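PDB 1C1K: BPT4 GENE 59 helicase assembly protein from Enterobacteria phage T4, which loads the replicative helicase onto forked DNA coated with single-stranded DNA-binding protein during phage replication, recombination and repair. Local coordinates for residues D55-Y66 against I90-R100. Sequence-based numbering, arbitrary orientation.
Sequences DKYFFQKLSEKY and ISDADALVFYR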
ATOM      1  N   ASP A  55     -25.462  -3.887  -3.569  1.00  4.33           N
ATOM      2  CA  ASP A  55     -24.688  -3.337  -4.680  1.00  2.88           C
ATOM      3  C   ASP A  55     -24.076  -4.398  -5.598  1.00  3.19           C
ATOM      4  O   ASP A  55     -22.995  -4.198  -6.150  1.00  3.54           O
ATOM      5  CB  ASP A  55     -23.562  -2.452  -4.127  1.00  3.14           C
ATOM      6  CG  ASP A  55     -22.565  -3.237  -3.264  1.00  6.19           C
ATOM      7  OD1 ASP A  55     -22.823  -4.421  -2.956  1.00  4.10           O
ATOM      8  OD2 ASP A  55     -21.512  -2.671  -2.890  1.00  7.36           O
ATOM      9  N   LYS A  56     -24.758  -5.519  -5.780  1.00  2.63           N
ATOM     10  CA  LYS A  56     -24.206  -6.563  -6.636  1.00  3.19           C
ATOM     11  C   LYS A  56     -23.936  -6.087  -8.064  1.00  3.09           C
ATOM     12  O   LYS A  56     -23.064  -6.620  -8.745  1.00  2.63           O
ATOM     13  CB  LYS A  56     -25.129  -7.785  -6.620  1.00  4.07           C
ATOM     14  CG  LYS A  56     -25.182  -8.426  -5.228  1.00  5.06           C
ATOM     15  CD  LYS A  56     -25.932  -9.765  -5.197  1.00  5.51           C
ATOM     16  CE  LYS A  56     -27.437  -9.561  -5.199  1.00  4.95           C
ATOM     17  NZ  LYS A  56     -27.933  -9.018  -3.907  1.00  5.67           N
ATOM     18  N   TYR A  57     -24.668  -5.069  -8.513  1.00  4.15           N
ATOM     19  CA  TYR A  57     -24.485  -4.516  -9.856  1.00  2.99           C
ATOM     20  C   TYR A  57     -23.071  -3.956 -10.041  1.00  2.91           C
ATOM     21  O   TYR A  57     -22.533  -3.977 -11.145  1.00  2.69           O
ATOM     22  CB  TYR A  57     -25.494  -3.380 -10.115  1.00  3.82           C
ATOM     23  CG  TYR A  57     -25.168  -2.110  -9.355  1.00  3.44           C
ATOM     24  CD1 TYR A  57     -24.241  -1.189  -9.853  1.00  3.68           C
ATOM     25  CD2 TYR A  57     -25.719  -1.872  -8.100  1.00  3.98           C
ATOM     26  CE1 TYR A  57     -23.867  -0.077  -9.110  1.00  6.38           C
ATOM     27  CE2 TYR A  57     -25.350  -0.758  -7.348  1.00  5.92           C
ATOM     28  CZ  TYR A  57     -24.423   0.133  -7.856  1.00  6.53           C
ATOM     29  OH  TYR A  57     -24.045   1.222  -7.102  1.00  9.02           O
ATOM     30  N   PHE A  58     -22.475  -3.437  -8.967  1.00  2.16           N
ATOM     31  CA  PHE A  58     -21.143  -2.844  -9.064  1.00  2.00           C
ATOM     32  C   PHE A  58     -20.128  -3.876  -9.530  1.00  2.77           C
ATOM     33  O   PHE A  58     -19.328  -3.632 -10.440  1.00  2.00           O
ATOM     34  CB  PHE A  58     -20.718  -2.278  -7.701  1.00  3.58           C
ATOM     35  CG  PHE A  58     -19.316  -1.705  -7.682  1.00  4.62           C
ATOM     36  CD1 PHE A  58     -19.049  -0.466  -8.255  1.00  5.96           C
ATOM     37  CD2 PHE A  58     -18.276  -2.395  -7.066  1.00  3.86           C
ATOM     38  CE1 PHE A  58     -17.759   0.085  -8.211  1.00  7.53           C
ATOM     39  CE2 PHE A  58     -16.987  -1.858  -7.016  1.00  7.16           C
ATOM     40  CZ  PHE A  58     -16.730  -0.614  -7.590  1.00  6.63           C
ATOM     41  N   PHE A  59     -20.172  -5.042  -8.902  1.00  2.00           N
ATOM     42  CA  PHE A  59     -19.246  -6.106  -9.238  1.00  2.00           C
ATOM     43  C   PHE A  59     -19.559  -6.666 -10.620  1.00  2.00           C
ATOM     44  O   PHE A  59     -18.655  -7.073 -11.353  1.00  2.25           O
ATOM     45  CB  PHE A  59     -19.308  -7.171  -8.148  1.00  2.00           C
ATOM     46  CG  PHE A  59     -19.057  -6.610  -6.773  1.00  3.25           C
ATOM     47  CD1 PHE A  59     -20.119  -6.271  -5.936  1.00  4.25           C
ATOM     48  CD2 PHE A  59     -17.760  -6.333  -6.351  1.00  3.10           C
ATOM     49  CE1 PHE A  59     -19.889  -5.651  -4.696  1.00  4.59           C
ATOM     50  CE2 PHE A  59     -17.519  -5.716  -5.121  1.00  4.16           C
ATOM     51  CZ  PHE A  59     -18.584  -5.374  -4.292  1.00  4.27           C
ATOM     52  N   GLN A  60     -20.838  -6.667 -10.983  1.00  2.00           N
ATOM     53  CA  GLN A  60     -21.237  -7.140 -12.306  1.00  2.00           C
ATOM     54  C   GLN A  60     -20.648  -6.218 -13.379  1.00  2.00           C
ATOM     55  O   GLN A  60     -20.026  -6.682 -14.342  1.00  2.00           O
ATOM     56  CB  GLN A  60     -22.764  -7.164 -12.430  1.00  2.40           C
ATOM     57  CG  GLN A  60     -23.271  -7.397 -13.853  1.00  2.00           C
ATOM     58  CD  GLN A  60     -22.827  -8.731 -14.434  1.00  2.97           C
ATOM     59  OE1 GLN A  60     -22.512  -8.830 -15.625  1.00  6.55           O
ATOM     60  NE2 GLN A  60     -22.807  -9.762 -13.601  1.00  2.00           N
ATOM     61  N   LYS A  61     -20.818  -4.908 -13.214  1.00  2.00           N
ATOM     62  CA  LYS A  61     -20.288  -3.971 -14.202  1.00  2.45           C
ATOM     63  C   LYS A  61     -18.769  -4.104 -14.360  1.00  3.29           C
ATOM     64  O   LYS A  61     -18.251  -4.127 -15.478  1.00  4.25           O
ATOM     65  CB  LYS A  61     -20.649  -2.531 -13.826  1.00  3.53           C
ATOM     66  CG  LYS A  61     -22.110  -2.173 -14.039  1.00  4.72           C
ATOM     67  CD  LYS A  61     -22.535  -2.401 -15.480  1.00 10.69           C
ATOM     68  CE  LYS A  61     -22.024  -1.307 -16.391  1.00 13.05           C
ATOM     69  NZ  LYS A  61     -22.715  -1.345 -17.712  1.00 18.48           N
ATOM     70  N   LEU A  62     -18.054  -4.209 -13.245  1.00  2.25           N
ATOM     71  CA  LEU A  62     -16.606  -4.342 -13.322  1.00  2.81           C
ATOM     72  C   LEU A  62     -16.214  -5.620 -14.066  1.00  2.60           C
ATOM     73  O   LEU A  62     -15.280  -5.608 -14.865  1.00  2.96           O
ATOM     74  CB  LEU A  62     -15.998  -4.357 -11.921  1.00  4.25           C
ATOM     75  CG  LEU A  62     -15.575  -3.000 -11.351  1.00  6.63           C
ATOM     76  CD1 LEU A  62     -16.736  -2.032 -11.387  1.00 10.85           C
ATOM     77  CD2 LEU A  62     -15.079  -3.197  -9.919  1.00  8.15           C
ATOM     78  N   SER A  63     -16.940  -6.706 -13.813  1.00  2.00           N
ATOM     79  CA  SER A  63     -16.653  -7.992 -14.448  1.00  2.00           C
ATOM     80  C   SER A  63     -16.793  -7.977 -15.966  1.00  2.84           C
ATOM     81  O   SER A  63     -16.100  -8.712 -16.670  1.00  4.06           O
ATOM     82  CB  SER A  63     -17.571  -9.082 -13.882  1.00  2.54           C
ATOM     83  OG  SER A  63     -18.827  -9.087 -14.544  1.00  3.84           O
ATOM     84  N   GLU A  64     -17.698  -7.151 -16.474  1.00  2.62           N
ATOM     85  CA  GLU A  64     -17.916  -7.102 -17.914  1.00  3.46           C
ATOM     86  C   GLU A  64     -16.764  -6.469 -18.669  1.00  3.88           C
ATOM     87  O   GLU A  64     -16.427  -6.893 -19.767  1.00  5.19           O
ATOM     88  CB  GLU A  64     -19.199  -6.323 -18.225  1.00  3.06           C
ATOM     89  CG  GLU A  64     -20.454  -6.962 -17.660  1.00  3.04           C
ATOM     90  CD  GLU A  64     -21.675  -6.058 -17.727  1.00  4.44           C
ATOM     91  OE1 GLU A  64     -21.583  -4.954 -18.293  1.00  7.87           O
ATOM     92  OE2 GLU A  64     -22.731  -6.460 -17.206  1.00  5.13           O
ATOM     93  N   LYS A  65     -16.143  -5.473 -18.049  1.00  4.48           N
ATOM     94  CA  LYS A  65     -15.088  -4.709 -18.695  1.00  7.09           C
ATOM     95  C   LYS A  65     -13.622  -4.962 -18.375  1.00  6.00           C
ATOM     96  O   LYS A  65     -12.776  -4.872 -19.266  1.00  8.06           O
ATOM     97  CB  LYS A  65     -15.379  -3.222 -18.468  1.00  9.41           C
ATOM     98  CG  LYS A  65     -14.316  -2.279 -18.991  1.00 13.97           C
ATOM     99  CD  LYS A  65     -14.759  -0.835 -18.841  1.00 17.98           C
ATOM    100  CE  LYS A  65     -13.670   0.125 -19.285  1.00 19.88           C
ATOM    101  NZ  LYS A  65     -13.841   0.525 -20.712  1.00 24.25           N
ATOM    102  N   TYR A  66     -13.314  -5.276 -17.122  1.00  4.63           N
ATOM    103  CA  TYR A  66     -11.923  -5.435 -16.714  1.00  4.52           C
ATOM    104  C   TYR A  66     -11.370  -6.841 -16.552  1.00  4.49           C
ATOM    105  O   TYR A  66     -12.049  -7.732 -16.051  1.00  3.65           O
ATOM    106  CB  TYR A  66     -11.697  -4.660 -15.408  1.00  4.56           C
ATOM    107  CG  TYR A  66     -12.059  -3.194 -15.507  1.00  6.41           C
ATOM    108  CD1 TYR A  66     -13.304  -2.729 -15.076  1.00  6.10           C
ATOM    109  CD2 TYR A  66     -11.165  -2.271 -16.052  1.00  7.12           C
ATOM    110  CE1 TYR A  66     -13.653  -1.387 -15.185  1.00  7.75           C
ATOM    111  CE2 TYR A  66     -11.505  -0.921 -16.165  1.00  9.31           C
ATOM    112  CZ  TYR A  66     -12.750  -0.490 -15.732  1.00  8.76           C
ATOM    113  OH  TYR A  66     -13.094   0.832 -15.865  1.00 11.24           O
ATOM    114  N   ILE A  90     -16.608  -0.284  -1.243  1.00  9.94           N
ATOM    115  CA  ILE A  90     -15.904  -0.034  -2.489  1.00  8.03           C
ATOM    116  C   ILE A  90     -16.802   0.551  -3.571  1.00  8.20           C
ATOM    117  O   ILE A  90     -16.339   1.307  -4.424  1.00  8.24           O
ATOM    118  CB  ILE A  90     -15.229  -1.337  -3.006  1.00  8.73           C
ATOM    119  CG1 ILE A  90     -14.276  -1.013  -4.158  1.00  8.83           C
ATOM    120  CG2 ILE A  90     -16.288  -2.347  -3.440  1.00 10.68           C
ATOM    121  CD1 ILE A  90     -13.070  -0.217  -3.734  1.00  9.69           C
ATOM    122  N   SER A  91     -18.089   0.211  -3.538  1.00  7.85           N
ATOM    123  CA  SER A  91     -19.033   0.730  -4.526  1.00  8.18           C
ATOM    124  C   SER A  91     -19.411   2.193  -4.258  1.00  9.01           C
ATOM    125  O   SER A  91     -20.114   2.807  -5.058  1.00  9.24           O
ATOM    126  CB  SER A  91     -20.301  -0.129  -4.548  1.00  6.96           C
ATOM    127  OG  SER A  91     -20.861  -0.234  -3.254  1.00  6.84           O
ATOM    128  N   ASP A  92     -18.945   2.731  -3.132  1.00  9.87           N
ATOM    129  CA  ASP A  92     -19.221   4.116  -2.724  1.00 11.83           C
ATOM    130  C   ASP A  92     -17.943   4.955  -2.709  1.00 12.63           C
ATOM    131  O   ASP A  92     -17.989   6.147  -2.413  1.00 12.54           O
ATOM    132  CB  ASP A  92     -19.790   4.165  -1.295  1.00 12.53           C
ATOM    133  CG  ASP A  92     -21.121   3.439  -1.148  1.00 12.76           C
ATOM    134  OD1 ASP A  92     -21.957   3.526  -2.069  1.00 14.25           O
ATOM    135  OD2 ASP A  92     -21.328   2.791  -0.096  1.00 13.51           O
ATOM    136  N   ALA A  93     -16.806   4.339  -3.021  1.00 12.84           N
ATOM    137  CA  ALA A  93     -15.524   5.049  -2.964  1.00 13.46           C
ATOM    138  C   ALA A  93     -15.015   5.728  -4.223  1.00 13.65           C
ATOM    139  O   ALA A  93     -13.879   6.207  -4.224  1.00 13.60           O
ATOM    140  CB  ALA A  93     -14.438   4.105  -2.435  1.00 13.49           C
ATOM    141  N   ASP A  94     -15.826   5.786  -5.279  1.00 14.01           N
ATOM    142  CA  ASP A  94     -15.387   6.402  -6.533  1.00 13.97           C
ATOM    143  C   ASP A  94     -14.109   5.672  -6.955  1.00 13.08           C
ATOM    144  O   ASP A  94     -13.150   6.273  -7.442  1.00 11.40           O
ATOM    145  CB  ASP A  94     -15.092   7.889  -6.310  1.00 17.95           C
ATOM    146  CG  ASP A  94     -15.297   8.721  -7.559  1.00 21.90           C
ATOM    147  OD1 ASP A  94     -14.895   9.906  -7.549  1.00 25.70           O
ATOM    148  OD2 ASP A  94     -15.857   8.196  -8.549  1.00 23.92           O
ATOM    149  N   ALA A  95     -14.129   4.357  -6.770  1.00 11.02           N
ATOM    150  CA  ALA A  95     -12.993   3.488  -7.050  1.00  9.89           C
ATOM    151  C   ALA A  95     -12.338   3.547  -8.427  1.00  9.60           C
ATOM    152  O   ALA A  95     -11.114   3.506  -8.531  1.00  8.50           O
ATOM    153  CB  ALA A  95     -13.383   2.048  -6.735  1.00  9.46           C
ATOM    154  N   LEU A  96     -13.131   3.624  -9.485  1.00 10.45           N
ATOM    155  CA  LEU A  96     -12.546   3.646 -10.820  1.00 12.02           C
ATOM    156  C   LEU A  96     -11.762   4.924 -11.069  1.00 12.02           C
ATOM    157  O   LEU A  96     -10.677   4.897 -11.654  1.00 10.99           O
ATOM    158  CB  LEU A  96     -13.636   3.465 -11.879  1.00 13.06           C
ATOM    159  CG  LEU A  96     -13.842   2.043 -12.424  1.00 15.82           C
ATOM    160  CD1 LEU A  96     -13.072   1.012 -11.603  1.00 13.85           C
ATOM    161  CD2 LEU A  96     -15.331   1.727 -12.429  1.00 16.16           C
ATOM    162  N   VAL A  97     -12.310   6.047 -10.618  1.00 12.49           N
ATOM    163  CA  VAL A  97     -11.630   7.322 -10.788  1.00 13.22           C
ATOM    164  C   VAL A  97     -10.313   7.256 -10.022  1.00 12.66           C
ATOM    165  O   VAL A  97      -9.259   7.598 -10.554  1.00 13.50           O
ATOM    166  CB  VAL A  97     -12.482   8.482 -10.233  1.00 14.48           C
ATOM    167  CG1 VAL A  97     -11.620   9.713 -10.037  1.00 15.29           C
ATOM    168  CG2 VAL A  97     -13.621   8.787 -11.182  1.00 13.64           C
ATOM    169  N   PHE A  98     -10.380   6.796  -8.775  1.00 12.13           N
ATOM    170  CA  PHE A  98      -9.193   6.696  -7.934  1.00 11.51           C
ATOM    171  C   PHE A  98      -8.140   5.781  -8.545  1.00 12.50           C
ATOM    172  O   PHE A  98      -6.950   6.084  -8.514  1.00 12.88           O
ATOM    173  CB  PHE A  98      -9.567   6.191  -6.538  1.00  9.55           C
ATOM    174  CG  PHE A  98      -8.425   6.225  -5.562  1.00 10.12           C
ATOM    175  CD1 PHE A  98      -8.243   7.322  -4.727  1.00 10.09           C
ATOM    176  CD2 PHE A  98      -7.510   5.177  -5.503  1.00  8.70           C
ATOM    177  CE1 PHE A  98      -7.166   7.380  -3.851  1.00 12.13           C
ATOM    178  CE2 PHE A  98      -6.429   5.222  -4.632  1.00 10.68           C
ATOM    179  CZ  PHE A  98      -6.255   6.328  -3.803  1.00 11.42           C
ATOM    180  N   TYR A  99      -8.584   4.660  -9.099  1.00 11.74           N
ATOM    181  CA  TYR A  99      -7.691   3.689  -9.715  1.00 12.47           C
ATOM    182  C   TYR A  99      -6.962   4.253 -10.935  1.00 13.88           C
ATOM    183  O   TYR A  99      -5.754   4.047 -11.098  1.00 14.42           O
ATOM    184  CB  TYR A  99      -8.493   2.451 -10.115  1.00 11.43           C
ATOM    185  CG  TYR A  99      -7.923   1.680 -11.282  1.00 10.51           C
ATOM    186  CD1 TYR A  99      -6.842   0.817 -11.109  1.00 10.71           C
ATOM    187  CD2 TYR A  99      -8.507   1.762 -12.541  1.00 10.22           C
ATOM    188  CE1 TYR A  99      -6.361   0.045 -12.162  1.00 12.13           C
ATOM    189  CE2 TYR A  99      -8.037   0.999 -13.599  1.00 12.85           C
ATOM    190  CZ  TYR A  99      -6.966   0.136 -13.402  1.00 12.72           C
ATOM    191  OH  TYR A  99      -6.532  -0.655 -14.440  1.00 14.31           O
ATOM    192  N   ARG A 100      -7.695   4.950 -11.797  1.00 14.45           N
ATOM    193  CA  ARG A 100      -7.085   5.526 -12.989  1.00 17.84           C
ATOM    194  C   ARG A 100      -5.964   6.483 -12.579  1.00 20.04           C
ATOM    195  O   ARG A 100      -4.891   6.496 -13.182  1.00 21.10           O
ATOM    196  CB  ARG A 100      -8.142   6.259 -13.821  1.00 17.46           C
ATOM    197  CG  ARG A 100      -9.029   5.323 -14.641  1.00 17.84           C
ATOM    198  CD  ARG A 100      -9.868   6.067 -15.678  1.00 17.80           C
ATOM    199  NE  ARG A 100     -11.060   6.677 -15.093  1.00 19.91           N
ATOM    200  CZ  ARG A 100     -12.175   6.016 -14.794  1.00 20.02           C
ATOM    201  NH1 ARG A 100     -12.263   4.711 -15.024  1.00 20.87           N
ATOM    202  NH2 ARG A 100     -13.208   6.660 -14.265  1.00 20.75           N
TER
HETATM  203  O   HOH W   1     -19.005  -2.164  -2.090  1.00 22.48           O
HETATM  204  O   HOH W   2     -21.455   2.443  -7.445  1.00 24.00           O
HETATM  205  O   HOH W   3     -11.491   2.540 -17.050  1.00 26.97           O
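Two helices of the N-terminal part of this largely helical, two-domain loader, 56-65 and 95-107, meet here with the loop that leads into the second, and the CA atoms of Phe58 and Ser91 come nearest each other. Phe58, its CG anti to the backbone N (chi1 177°), lays its ring flat on the loop: Ser91 CA stands 3.8 Å from the ring centroid, only 5° off its normal, a CH-pi contact that a residue as small as serine permits. Leu62 CD1 sits over the opposite face, toward the rim, Ala95 CB lies at the ring edge, and Ile90 CG2 comes within 3.7 Å of Phe58 CE2. The same Ile90 methyl also touches Phe59 CZ, whose ring packs edge-to-face with Tyr20 of helix 16-30. Ser91 OG donates a short 2.5 Å hydrogen bond to the anti lone pair of OD2 of Asp55, the residue just ahead of helix 56-65. That oxygen also accepts a hydrogen bond from a water, itself an acceptor from Ser91 N, and pairs with Arg53, which probably favours the charged carboxylate. Further along, Leu62 CD1 lies 4.1 Å from Leu96 CD2, the two leucines running antiparallel side by side. Tyr66, the first residue beyond helix 56-65, lays its OH 3.7 Å from Leu96 CG, while a water 2.6 Å from Tyr66 OH accepts a weak bond from Arg100 NH1, the polar hydroxyl suiting this wetter border.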